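Long-range contacts in TCR beta chain (Gallus gallus, PDB 6LIR), which pairs with the TCR alpha chain to form the chicken alpha-beta T-cell receptor, which probably recognises peptide antigens held by MHC molecules: residues Lys136-Phe147 and Thr178-Ala189; Ile57-Arg65 and Leu73-His82. One frame throughout, in Å; residues are numbered along the deposited sequence.

Contact 1: residues Lys136-Phe147 and Thr178-Ala189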
loop_
_atom_site.group_PDB
_atom_site.type_symbol
_atom_site.label_atom_id
_atom_site.label_comp_id
_atom_site.label_asym_id
_atom_site.label_seq_id
_atom_site.Cartn_x
_atom_site.Cartn_y
_atom_site.Cartn_z
ATOM N N LYS B 136 -20.941 14.748 -6.196
ATOM C CA LYS B 136 -20.210 13.497 -6.082
ATOM C C LYS B 136 -20.775 12.697 -4.920
ATOM O O LYS B 136 -21.319 13.255 -3.964
ATOM C CB LYS B 136 -18.705 13.724 -5.856
ATOM C CG LYS B 136 -18.022 14.591 -6.895
ATOM C CD LYS B 136 -16.646 15.028 -6.419
ATOM C CE LYS B 136 -16.079 16.123 -7.306
ATOM N NZ LYS B 136 -14.776 16.630 -6.791
ATOM N N ALA B 137 -20.645 11.377 -5.018
ATOM C CA ALA B 137 -21.031 10.460 -3.956
ATOM C C ALA B 137 -19.788 9.753 -3.442
ATOM O O ALA B 137 -19.055 9.137 -4.222
ATOM C CB ALA B 137 -22.065 9.439 -4.444
ATOM N N THR B 138 -19.551 9.831 -2.138
ATOM C CA THR B 138 -18.475 9.072 -1.523
ATOM C C THR B 138 -19.082 7.847 -0.856
ATOM O O THR B 138 -19.947 7.973 0.018
ATOM C CB THR B 138 -17.702 9.910 -0.505
ATOM O OG1 THR B 138 -17.189 11.092 -1.135
ATOM C CG2 THR B 138 -16.539 9.106 0.071
ATOM N N LEU B 139 -18.616 6.672 -1.257
ATOM C CA LEU B 139 -19.048 5.409 -0.680
ATOM C C LEU B 139 -17.952 4.937 0.261
ATOM O O LEU B 139 -16.811 4.728 -0.167
ATOM C CB LEU B 139 -19.309 4.362 -1.763
ATOM C CG LEU B 139 -20.197 4.757 -2.942
ATOM C CD1 LEU B 139 -20.298 3.599 -3.927
ATOM C CD2 LEU B 139 -21.569 5.166 -2.453
ATOM N N VAL B 140 -18.287 4.794 1.536
ATOM C CA VAL B 140 -17.320 4.373 2.536
ATOM C C VAL B 140 -17.603 2.922 2.889
ATOM O O VAL B 140 -18.683 2.588 3.390
ATOM C CB VAL B 140 -17.373 5.273 3.776
ATOM C CG1 VAL B 140 -16.249 4.916 4.729
ATOM C CG2 VAL B 140 -17.284 6.735 3.359
ATOM N N CYS B 141 -16.627 2.065 2.629
ATOM C CA CYS B 141 -16.661 0.683 3.068
ATOM C C CYS B 141 -15.818 0.557 4.324
ATOM O O CYS B 141 -14.658 0.978 4.336
ATOM C CB CYS B 141 -16.134 -0.239 1.970
ATOM S SG CYS B 141 -16.094 -1.973 2.412
ATOM N N LEU B 142 -16.387 -0.034 5.368
ATOM C CA LEU B 142 -15.679 -0.211 6.627
ATOM C C LEU B 142 -15.566 -1.695 6.940
ATOM O O LEU B 142 -16.578 -2.400 7.012
ATOM C CB LEU B 142 -16.392 0.521 7.767
ATOM C CG LEU B 142 -15.886 0.228 9.183
ATOM C CD1 LEU B 142 -14.494 0.804 9.405
ATOM C CD2 LEU B 142 -16.854 0.758 10.236
ATOM N N ALA B 143 -14.342 -2.159 7.152
ATOM C CA ALA B 143 -14.103 -3.486 7.695
ATOM C C ALA B 143 -13.640 -3.306 9.131
ATOM O O ALA B 143 -12.646 -2.619 9.382
ATOM C CB ALA B 143 -13.065 -4.246 6.872
ATOM N N SER B 144 -14.360 -3.916 10.070
ATOM C CA SER B 144 -14.021 -3.788 11.477
ATOM C C SER B 144 -14.233 -5.123 12.171
ATOM O O SER B 144 -14.903 -6.021 11.653
ATOM C CB SER B 144 -14.863 -2.703 12.158
ATOM O OG SER B 144 -16.241 -2.883 11.873
ATOM N N GLY B 145 -13.666 -5.237 13.368
ATOM C CA GLY B 145 -13.849 -6.421 14.174
ATOM C C GLY B 145 -12.847 -7.527 13.935
ATOM O O GLY B 145 -12.980 -8.595 14.546
ATOM N N PHE B 146 -11.855 -7.319 13.071
ATOM C CA PHE B 146 -11.010 -8.417 12.622
ATOM C C PHE B 146 -9.669 -8.436 13.350
ATOM O O PHE B 146 -9.202 -7.429 13.889
ATOM C CB PHE B 146 -10.786 -8.349 11.107
ATOM C CG PHE B 146 -10.141 -7.074 10.631
ATOM C CD1 PHE B 146 -8.762 -6.944 10.604
ATOM C CD2 PHE B 146 -10.915 -6.017 10.182
ATOM C CE1 PHE B 146 -8.168 -5.782 10.155
ATOM C CE2 PHE B 146 -10.327 -4.852 9.730
ATOM C CZ PHE B 146 -8.952 -4.733 9.718
ATOM N N PHE B 147 -9.062 -9.626 13.367
ATOM C CA PHE B 147 -7.762 -9.911 13.957
ATOM C C PHE B 147 -7.134 -11.041 13.149
ATOM O O PHE B 147 -7.812 -12.053 12.901
ATOM C CB PHE B 147 -7.855 -10.304 15.431
ATOM C CG PHE B 147 -6.523 -10.386 16.114
ATOM C CD1 PHE B 147 -5.916 -9.247 16.614
ATOM C CD2 PHE B 147 -5.869 -11.599 16.241
ATOM C CE1 PHE B 147 -4.686 -9.317 17.235
ATOM C CE2 PHE B 147 -4.638 -11.676 16.861
ATOM C CZ PHE B 147 -4.045 -10.534 17.359
ATOM N N THR B 178 -9.561 -5.118 18.724
ATOM C CA THR B 178 -9.683 -5.472 17.315
ATOM C C THR B 178 -9.159 -4.344 16.425
ATOM O O THR B 178 -8.810 -3.259 16.897
ATOM C CB THR B 178 -11.131 -5.813 16.971
ATOM O OG1 THR B 178 -11.997 -4.915 17.677
ATOM C CG2 THR B 178 -11.436 -7.228 17.412
ATOM N N TYR B 179 -9.069 -4.624 15.124
ATOM C CA TYR B 179 -8.638 -3.647 14.133
ATOM C C TYR B 179 -9.784 -3.326 13.183
ATOM O O TYR B 179 -10.730 -4.104 13.026
ATOM C CB TYR B 179 -7.455 -4.165 13.308
ATOM C CG TYR B 179 -6.234 -4.541 14.107
ATOM C CD1 TYR B 179 -5.217 -3.622 14.326
ATOM C CD2 TYR B 179 -6.093 -5.818 14.633
ATOM C CE1 TYR B 179 -4.098 -3.962 15.055
ATOM C CE2 TYR B 179 -4.977 -6.168 15.361
ATOM C CZ TYR B 179 -3.981 -5.236 15.569
ATOM O OH TYR B 179 -2.863 -5.577 16.295
ATOM N N SER B 180 -9.696 -2.149 12.563
ATOM C CA SER B 180 -10.604 -1.750 11.499
ATOM C C SER B 180 -9.804 -1.218 10.315
ATOM O O SER B 180 -8.634 -0.853 10.444
ATOM C CB SER B 180 -11.608 -0.690 11.979
ATOM O OG SER B 180 -10.989 0.578 12.111
ATOM N N LEU B 181 -10.462 -1.155 9.159
ATOM C CA LEU B 181 -9.855 -0.630 7.944
ATOM C C LEU B 181 -10.947 0.011 7.101
ATOM O O LEU B 181 -12.063 -0.505 7.026
ATOM C CB LEU B 181 -9.128 -1.723 7.145
ATOM C CG LEU B 181 -8.146 -1.225 6.077
ATOM C CD1 LEU B 181 -6.851 -0.725 6.709
ATOM C CD2 LEU B 181 -7.856 -2.308 5.044
ATOM N N THR B 182 -10.623 1.136 6.472
ATOM C CA THR B 182 -11.606 1.933 5.757
ATOM C C THR B 182 -11.166 2.147 4.317
ATOM O O THR B 182 -9.987 2.386 4.046
ATOM C CB THR B 182 -11.816 3.295 6.447
ATOM O OG1 THR B 182 -12.218 3.087 7.807
ATOM C CG2 THR B 182 -12.881 4.113 5.735
ATOM N N SER B 183 -12.129 2.096 3.399
ATOM C CA SER B 183 -11.878 2.404 1.999
ATOM C C SER B 183 -13.008 3.271 1.482
ATOM O O SER B 183 -14.182 2.996 1.745
ATOM C CB SER B 183 -11.771 1.133 1.150
ATOM O OG SER B 183 -11.401 1.465 -0.176
ATOM N N ARG B 184 -12.646 4.325 0.761
ATOM C CA ARG B 184 -13.601 5.257 0.187
ATOM C C ARG B 184 -13.514 5.186 -1.327
ATOM O O ARG B 184 -12.414 5.204 -1.889
ATOM C CB ARG B 184 -13.345 6.682 0.688
ATOM C CG ARG B 184 -13.704 6.867 2.154
ATOM C CD ARG B 184 -12.576 7.516 2.950
ATOM N NE ARG B 184 -11.337 6.754 2.876
ATOM C CZ ARG B 184 -10.525 6.534 3.904
ATOM N NH1 ARG B 184 -10.815 7.006 5.109
ATOM N NH2 ARG B 184 -9.420 5.830 3.725
ATOM N N LEU B 185 -14.666 5.061 -1.978
ATOM C CA LEU B 185 -14.784 5.211 -3.423
ATOM C C LEU B 185 -15.651 6.435 -3.690
ATOM O O LEU B 185 -16.845 6.435 -3.376
ATOM C CB LEU B 185 -15.385 3.959 -4.063
ATOM C CG LEU B 185 -15.905 4.101 -5.498
ATOM C CD1 LEU B 185 -14.797 4.544 -6.450
ATOM C CD2 LEU B 185 -16.548 2.801 -5.982
ATOM N N ARG B 186 -15.050 7.476 -4.258
ATOM C CA ARG B 186 -15.770 8.696 -4.605
ATOM C C ARG B 186 -16.071 8.699 -6.097
ATOM O O ARG B 186 -15.162 8.532 -6.917
ATOM C CB ARG B 186 -14.976 9.946 -4.216
ATOM C CG ARG B 186 -15.846 11.207 -4.153
ATOM C CD ARG B 186 -15.136 12.397 -3.520
ATOM N NE ARG B 186 -16.100 13.376 -3.007
ATOM C CZ ARG B 186 -15.807 14.639 -2.708
ATOM N NH1 ARG B 186 -14.573 15.094 -2.872
ATOM N NH2 ARG B 186 -16.751 15.451 -2.246
ATOM N N ILE B 187 -17.350 8.859 -6.446
ATOM C CA ILE B 187 -17.784 8.824 -7.834
ATOM C C ILE B 187 -18.629 10.056 -8.137
ATOM O O ILE B 187 -19.155 10.715 -7.238
ATOM C CB ILE B 187 -18.589 7.547 -8.141
ATOM C CG1 ILE B 187 -19.824 7.495 -7.241
ATOM C CG2 ILE B 187 -17.723 6.307 -7.944
ATOM C CD1 ILE B 187 -20.648 6.248 -7.404
ATOM N N SER B 188 -18.751 10.359 -9.430
ATOM C CA SER B 188 -19.628 11.432 -9.878
ATOM C C SER B 188 -21.083 11.115 -9.544
ATOM O O SER B 188 -21.476 9.953 -9.418
ATOM C CB SER B 188 -19.468 11.654 -11.381
ATOM O OG SER B 188 -20.030 10.574 -12.102
ATOM N N ALA B 189 -21.885 12.173 -9.374
ATOM C CA ALA B 189 -23.315 11.992 -9.132
ATOM C C ALA B 189 -23.990 11.210 -10.259
ATOM O O ALA B 189 -24.849 10.358 -9.999
ATOM C CB ALA B 189 -23.985 13.352 -8.939
#

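Contact 2: residues Ile57-Arg65 and Leu73-His82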
loop_
_atom_site.group_PDB
_atom_site.type_symbol
_atom_site.label_atom_id
_atom_site.label_comp_id
_atom_site.label_asym_id
_atom_site.label_seq_id
_atom_site.Cartn_x
_atom_site.Cartn_y
_atom_site.Cartn_z
ATOM N N ILE B 57 19.912 -13.172 6.985
ATOM C CA ILE B 57 18.883 -13.338 8.005
ATOM C C ILE B 57 18.236 -14.704 7.837
ATOM O O ILE B 57 17.060 -14.895 8.167
ATOM C CB ILE B 57 17.833 -12.216 7.931
ATOM C CG1 ILE B 57 17.217 -12.150 6.534
ATOM C CG2 ILE B 57 18.455 -10.880 8.299
ATOM C CD1 ILE B 57 15.970 -11.301 6.466
ATOM N N HIS B 58 19.009 -15.668 7.329
ATOM C CA HIS B 58 18.458 -16.969 6.977
ATOM C C HIS B 58 18.112 -17.819 8.192
ATOM O O HIS B 58 17.330 -18.767 8.059
ATOM C CB HIS B 58 19.467 -17.734 6.121
ATOM C CG HIS B 58 20.642 -18.243 6.899
ATOM N ND1 HIS B 58 20.616 -19.433 7.596
ATOM C CD2 HIS B 58 21.870 -17.712 7.111
ATOM C CE1 HIS B 58 21.779 -19.617 8.195
ATOM N NE2 HIS B 58 22.559 -18.588 7.914
ATOM N N THR B 59 18.676 -17.514 9.361
ATOM C CA THR B 59 18.372 -18.280 10.566
ATOM C C THR B 59 16.877 -18.265 10.850
ATOM O O THR B 59 16.290 -17.207 11.095
ATOM C CB THR B 59 19.151 -17.736 11.761
ATOM O OG1 THR B 59 20.550 -17.964 11.554
ATOM C CG2 THR B 59 18.718 -18.447 13.034
ATOM N N GLY B 60 16.265 -19.445 10.814
ATOM C CA GLY B 60 14.828 -19.575 10.904
ATOM C C GLY B 60 14.171 -19.945 9.597
ATOM O O GLY B 60 12.940 -20.069 9.555
ATOM N N TYR B 61 14.946 -20.133 8.532
ATOM C CA TYR B 61 14.396 -20.420 7.219
ATOM C C TYR B 61 15.228 -21.491 6.535
ATOM O O TYR B 61 16.425 -21.636 6.793
ATOM C CB TYR B 61 14.378 -19.174 6.319
ATOM C CG TYR B 61 13.669 -17.975 6.899
ATOM C CD1 TYR B 61 12.315 -17.773 6.677
ATOM C CD2 TYR B 61 14.358 -17.035 7.652
ATOM C CE1 TYR B 61 11.664 -16.671 7.195
ATOM C CE2 TYR B 61 13.715 -15.932 8.177
ATOM C CZ TYR B 61 12.367 -15.756 7.944
ATOM O OH TYR B 61 11.714 -14.661 8.461
ATOM N N GLU B 62 14.573 -22.229 5.648
ATOM C CA GLU B 62 15.217 -23.103 4.686
ATOM C C GLU B 62 14.607 -22.808 3.325
ATOM O O GLU B 62 13.583 -22.126 3.220
ATOM C CB GLU B 62 15.056 -24.581 5.066
ATOM C CG GLU B 62 15.781 -24.961 6.346
ATOM C CD GLU B 62 15.673 -26.440 6.660
ATOM O OE1 GLU B 62 15.656 -27.252 5.711
ATOM O OE2 GLU B 62 15.604 -26.790 7.858
ATOM N N ALA B 63 15.236 -23.313 2.269
ATOM C CA ALA B 63 14.709 -23.045 0.942
ATOM C C ALA B 63 15.097 -24.168 -0.002
ATOM O O ALA B 63 16.074 -24.891 0.217
ATOM C CB ALA B 63 15.203 -21.699 0.400
ATOM N N LYS B 64 14.304 -24.301 -1.059
ATOM C CA LYS B 64 14.493 -25.356 -2.043
ATOM C C LYS B 64 14.060 -24.830 -3.399
ATOM O O LYS B 64 12.904 -24.429 -3.563
ATOM C CB LYS B 64 13.708 -26.620 -1.683
ATOM C CG LYS B 64 13.840 -27.714 -2.737
ATOM C CD LYS B 64 13.296 -29.037 -2.238
ATOM C CE LYS B 64 11.912 -29.289 -2.801
ATOM N NZ LYS B 64 11.837 -30.563 -3.564
ATOM N N ARG B 65 14.970 -24.840 -4.366
ATOM C CA ARG B 65 14.604 -24.502 -5.740
ATOM C C ARG B 65 14.300 -25.828 -6.424
ATOM O O ARG B 65 15.177 -26.489 -6.983
ATOM C CB ARG B 65 15.727 -23.736 -6.430
ATOM C CG ARG B 65 15.447 -23.382 -7.878
ATOM C CD ARG B 65 14.528 -22.176 -7.997
ATOM N NE ARG B 65 14.363 -21.748 -9.383
ATOM C CZ ARG B 65 15.191 -20.918 -10.009
ATOM N NH1 ARG B 65 14.966 -20.576 -11.272
ATOM N NH2 ARG B 65 16.248 -20.432 -9.370
ATOM N N LEU B 73 10.235 -21.251 0.072
ATOM C CA LEU B 73 10.779 -20.728 1.319
ATOM C C LEU B 73 10.074 -21.426 2.472
ATOM O O LEU B 73 8.850 -21.319 2.606
ATOM C CB LEU B 73 10.606 -19.210 1.415
ATOM C CG LEU B 73 11.178 -18.572 2.687
ATOM C CD1 LEU B 73 12.704 -18.607 2.689
ATOM C CD2 LEU B 73 10.670 -17.143 2.865
ATOM N N ASP B 74 10.837 -22.135 3.298
ATOM C CA ASP B 74 10.283 -22.906 4.402
ATOM C C ASP B 74 10.463 -22.129 5.700
ATOM O O ASP B 74 11.561 -21.646 5.992
ATOM C CB ASP B 74 10.959 -24.276 4.515
ATOM C CG ASP B 74 10.658 -25.177 3.332
ATOM O OD1 ASP B 74 9.509 -25.164 2.843
ATOM O OD2 ASP B 74 11.574 -25.903 2.890
ATOM N N ILE B 75 9.384 -22.014 6.469
ATOM C CA ILE B 75 9.390 -21.317 7.750
ATOM C C ILE B 75 9.517 -22.371 8.843
ATOM O O ILE B 75 8.600 -23.171 9.061
ATOM C CB ILE B 75 8.123 -20.473 7.940
ATOM C CG1 ILE B 75 8.002 -19.416 6.835
ATOM C CG2 ILE B 75 8.105 -19.849 9.331
ATOM C CD1 ILE B 75 8.523 -18.050 7.218
ATOM N N ILE B 76 10.649 -22.365 9.534
ATOM C CA ILE B 76 10.961 -23.349 10.567
ATOM C C ILE B 76 10.537 -22.809 11.929
ATOM O O ILE B 76 11.038 -21.767 12.367
ATOM C CB ILE B 76 12.455 -23.707 10.560
ATOM C CG1 ILE B 76 12.903 -24.106 9.152
ATOM C CG2 ILE B 76 12.736 -24.826 11.548
ATOM C CD1 ILE B 76 12.084 -25.223 8.538
ATOM N N SER B 77 9.629 -23.521 12.602
ATOM C CA SER B 77 9.231 -23.199 13.975
ATOM C C SER B 77 8.820 -21.732 14.116
ATOM O O SER B 77 9.453 -20.938 14.814
ATOM C CB SER B 77 10.347 -23.554 14.960
ATOM O OG SER B 77 10.058 -23.054 16.254
ATOM N N ALA B 78 7.757 -21.390 13.386
ATOM C CA ALA B 78 7.283 -20.019 13.243
ATOM C C ALA B 78 7.212 -19.281 14.573
ATOM O O ALA B 78 6.684 -19.786 15.566
ATOM C CB ALA B 78 5.906 -20.013 12.574
ATOM N N LYS B 79 7.764 -18.077 14.568
ATOM C CA LYS B 79 7.945 -17.228 15.730
ATOM C C LYS B 79 7.411 -15.846 15.381
ATOM O O LYS B 79 7.282 -15.495 14.206
ATOM C CB LYS B 79 9.421 -17.121 16.145
ATOM C CG LYS B 79 10.047 -18.410 16.658
ATOM C CD LYS B 79 9.731 -18.638 18.129
ATOM C CE LYS B 79 9.528 -20.116 18.421
ATOM N NZ LYS B 79 8.211 -20.596 17.920
ATOM N N LYS B 80 7.075 -15.074 16.416
ATOM C CA LYS B 80 6.681 -13.684 16.200
ATOM C C LYS B 80 7.700 -12.977 15.316
ATOM O O LYS B 80 7.339 -12.166 14.455
ATOM C CB LYS B 80 6.563 -12.947 17.536
ATOM C CG LYS B 80 5.506 -13.489 18.468
ATOM C CD LYS B 80 4.119 -13.010 18.083
ATOM C CE LYS B 80 3.683 -11.827 18.936
ATOM N NZ LYS B 80 2.825 -12.246 20.078
ATOM N N ASN B 81 8.980 -13.265 15.534
ATOM C CA ASN B 81 10.041 -12.728 14.704
ATOM C C ASN B 81 9.881 -13.045 13.209
ATOM O O ASN B 81 10.485 -12.351 12.381
ATOM C CB ASN B 81 11.331 -13.343 15.272
ATOM C CG ASN B 81 12.520 -13.212 14.361
ATOM O OD1 ASN B 81 13.268 -14.185 14.192
ATOM N ND2 ASN B 81 12.768 -12.022 13.850
ATOM N N HIS B 82 9.065 -14.039 12.833
ATOM C CA HIS B 82 8.768 -14.292 11.418
ATOM C C HIS B 82 7.798 -13.294 10.780
ATOM O O HIS B 82 7.755 -13.207 9.547
ATOM C CB HIS B 82 8.279 -15.728 11.232
ATOM C CG HIS B 82 9.388 -16.727 11.324
ATOM N ND1 HIS B 82 9.523 -17.586 12.391
ATOM C CD2 HIS B 82 10.453 -16.959 10.518
ATOM C CE1 HIS B 82 10.609 -18.320 12.229
ATOM N NE2 HIS B 82 11.191 -17.962 11.099
#

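Contact 1: residues Lys136-Phe147 and Thr178-Ala189
Antiparallel pairs running from K136 with S188 to F146 with Y179 join two inner neighbours of the four-stranded sheet of the C1-set immunoglobulin domain, the pair that corresponds to strands B and E of that fold. Alternate side chains leave by opposite faces. One face, with T138, V140, L142, T182, R184 and R186, turns to the TCR alpha chain. There R186 runs out extended, CG anti to the backbone N (chi1 -162°), and its guanidinium lies flat under K136, whose CD sits over the centre of the group, 3.8 Å from R186 CZ. Their charged ends, K136 NZ and R186 NH1, come within 4.2 Å, yet each has an acid: E164 of the alpha chain for K136, and for R186 both D135 of the alpha chain and E130 of its own. The V140 and T182 side chains cross, with V140 CG1 3.6 Å from T182 CG2, while V140 CG2 runs alongside R184 CG. On the other face L139, L185 and I187 pack inward on F199, and C141 carries the disulfide to C201. The pairing ends in a G1 beta bulge, where G145 and F146 both face Y179. F147 and Y179 meet rim to rim, F147 CD1 being 3.5 Å from Y179 CE2. F146 CG lies between its backbone N and carbonyl carbon (chi1 59°), which swings the ring back over the partner strand: F146 CE1 touches Y179 CB at 3.6 Å, and Y179 O stands 3.3 Å above one face of the F146 ring, displaced toward its rim.

Contact 2: residues Ile57-Arg65 and Leu73-His82
Y61, with the most surface buried here, meets L73 and I75 across a beta hairpin of the V-set immunoglobulin domain, strands 61-67 and 70-75, and H82 from beyond it. With CG anti to its carbonyl carbon (chi1 -55°), the Y61 side chain runs alongside I75 in the same direction, and I75 CD1 touches the ring edge at Y61 CE1, 3.4 Å away. L73 CD1 packs on Y61 CB. H82, from the short 3-10 turn 80-82, presents its edge to the Y61 face in an offset T-shaped stack, planes at 87°, with H82 CD2 3.4 Å from Y61 CZ. The tyrosine hydroxyl is hydrogen-bonded to that of Y86 on strand 84-91. E62, second in buried surface, pairs with D74 through two backbone bonds, the shorter from D74 N to E62 O at 2.7 Å; its extended side chain lies obliquely across I76 on the exposed side. L73 comes third, its CD1 also resting against E62 O. G60 is the third residue of a type II turn from H58 to Y61, and its carbonyl takes two donors from opposite faces of its plane, I76 N at 3.2 Å and H82 NE2 at 3.1 Å. K79 N donates in the ring plane to H82 ND1, 2.8 Å away.

Overall arrangement
The two contacts lie in separate immunoglobulin domains and share no strand; they sit on opposite sides of the chain's centre, their centres 35 Å apart and their nearest atoms about 8 Å apart without touching. Contact 1 is the more buried: a long pairing of central strands, with one face closed by the domain core and the other by the alpha chain. Contact 2 is only partly buried, uses an outermost strand, 61-67, of a three-stranded sheet and touches no other chain. Their chemistry follows: basic side chains in contact 1 find acids both in their own chain and across the subunit interface, whereas contact 2 relies on a tyrosine-histidine stack and a doubly bonded glycine carbonyl.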